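Local coordinates for protein probable transcriptional regulator (Pseudomonas aeruginosa, PDB 2HR3) that probably binds DNA as a dimeric, winged helix-turn-helix transcriptional regulator of the MarR family, at residues 117-120 against 121-125. Numbering follows the deposited sequence.
Sequences RAMH and ACLDE
Met119 and Leu123, four residues apart where a long helix runs out, meet through the Leu123 CD1 branch, which lies 3.7 Å from Met119 CG and 3.9 Å from Met119 CE. The selenomethionine chain leaves with CG anti to the carbonyl carbon (chi1 -78°) and bends at chi3 (99°), which brings its terminal methyl back to the same leucine branch. The contact exemplifies how a helix end gives up regular i to i+4 bonding and hands its last carbonyls to other partners. Ala118 O accepts bonds from Cys122 N at 2.8 Å and Ala121 N at 3.1 Å, while Ala121 N also reaches Arg117 O; all three are weak because they are bent. Cys122 SG lies 3.1 Å from Ala118 O, close but not hydrogen-bonded. Arg128 NH2 donates a hydrogen bond to Met119 O, and Arg140 of the second subunit bonds to Cys122 O. At Leu123 and Asp124 the backbone is extended. Asp124 then N-caps helix 125-142, its side chain capping a backbone N, while Glu127 OE1 takes the Asp124 N-H. The result is a tight helix-to-helix connection, in which helix 98-122 passes through an N-cap into helix 125-142, within the helical dimer interface characteristic of MarR-family regulators.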
loop_
_atom_site.group_PDB
_atom_site.type_symbol
_atom_site.label_atom_id
_atom_site.label_comp_id
_atom_site.label_asym_id
_atom_site.label_seq_id
_atom_site.Cartn_x
_atom_site.Cartn_y
_atom_site.Cartn_z
ATOM N N ARG A 117 18.384 1.492 8.991
ATOM C CA ARG A 117 19.365 2.480 8.552
ATOM C C ARG A 117 18.764 3.850 8.385
ATOM O O ARG A 117 19.426 4.823 8.700
ATOM C CB ARG A 117 20.015 2.068 7.235
ATOM C CG ARG A 117 21.215 1.166 7.395
ATOM C CD ARG A 117 21.888 0.768 6.056
ATOM N NE ARG A 117 20.993 0.689 4.878
ATOM C CZ ARG A 117 20.883 1.657 3.950
ATOM N NH1 ARG A 117 21.594 2.809 4.040
ATOM N NH2 ARG A 117 20.049 1.493 2.919
ATOM N N ALA A 118 17.546 3.963 7.860
ATOM C CA ALA A 118 16.772 5.274 7.970
ATOM C C ALA A 118 16.658 5.802 9.393
ATOM O O ALA A 118 16.911 6.951 9.664
ATOM C CB ALA A 118 15.316 5.149 7.399
HETATM N N MSE A 119 16.252 4.920 10.284
HETATM C CA MSE A 119 15.970 5.256 11.632
HETATM C C MSE A 119 17.197 5.615 12.386
HETATM O O MSE A 119 17.134 6.398 13.298
HETATM C CB MSE A 119 15.317 4.086 12.286
HETATM C CG MSE A 119 13.836 3.962 11.918
HETATM SE SE MSE A 119 12.865 2.426 12.787
HETATM C CE MSE A 119 12.096 3.425 14.121
ATOM N N HIS A 120 18.362 5.098 11.983
ATOM C CA HIS A 120 19.583 5.485 12.664
ATOM C C HIS A 120 20.129 6.757 12.148
ATOM O O HIS A 120 20.829 7.462 12.867
ATOM C CB HIS A 120 20.581 4.342 12.725
ATOM C CG HIS A 120 20.299 3.445 13.883
ATOM N ND1 HIS A 120 20.948 3.569 15.089
ATOM C CD2 HIS A 120 19.305 2.543 14.085
ATOM C CE1 HIS A 120 20.445 2.704 15.951
ATOM N NE2 HIS A 120 19.436 2.084 15.372
ATOM N N ALA A 121 19.745 7.092 10.934
ATOM C CA ALA A 121 20.268 8.286 10.266
ATOM C C ALA A 121 19.332 9.515 10.418
ATOM O O ALA A 121 19.750 10.607 10.186
ATOM C CB ALA A 121 20.473 7.955 8.770
ATOM N N CYS A 122 18.065 9.303 10.721
ATOM C CA CYS A 122 17.005 10.337 10.632
ATOM C C CYS A 122 16.472 10.786 11.998
ATOM O O CYS A 122 15.901 11.872 12.109
ATOM C CB CYS A 122 15.766 9.769 9.850
ATOM S SG CYS A 122 16.157 9.509 8.116
ATOM N N LEU A 123 16.678 9.938 13.009
ATOM C CA LEU A 123 15.984 9.995 14.247
ATOM C C LEU A 123 16.956 9.724 15.343
ATOM O O LEU A 123 17.822 8.903 15.140
ATOM C CB LEU A 123 14.889 8.834 14.307
ATOM C CG LEU A 123 13.852 8.504 13.193
ATOM C CD1 LEU A 123 13.031 7.179 13.503
ATOM C CD2 LEU A 123 12.909 9.646 12.914
ATOM N N ASP A 124 16.744 10.299 16.534
ATOM C CA ASP A 124 17.436 9.811 17.745
ATOM C C ASP A 124 16.658 8.740 18.502
ATOM O O ASP A 124 15.587 8.366 18.108
ATOM C CB ASP A 124 17.864 10.960 18.690
ATOM C CG ASP A 124 16.686 11.721 19.336
ATOM O OD1 ASP A 124 15.521 11.297 19.268
ATOM O OD2 ASP A 124 16.937 12.815 19.910
ATOM N N GLU A 125 17.219 8.296 19.600
ATOM C CA GLU A 125 16.699 7.220 20.430
ATOM C C GLU A 125 15.268 7.474 20.974
ATOM O O GLU A 125 14.382 6.550 20.963
ATOM C CB GLU A 125 17.734 6.959 21.549
ATOM C CG GLU A 125 17.619 5.668 22.388
#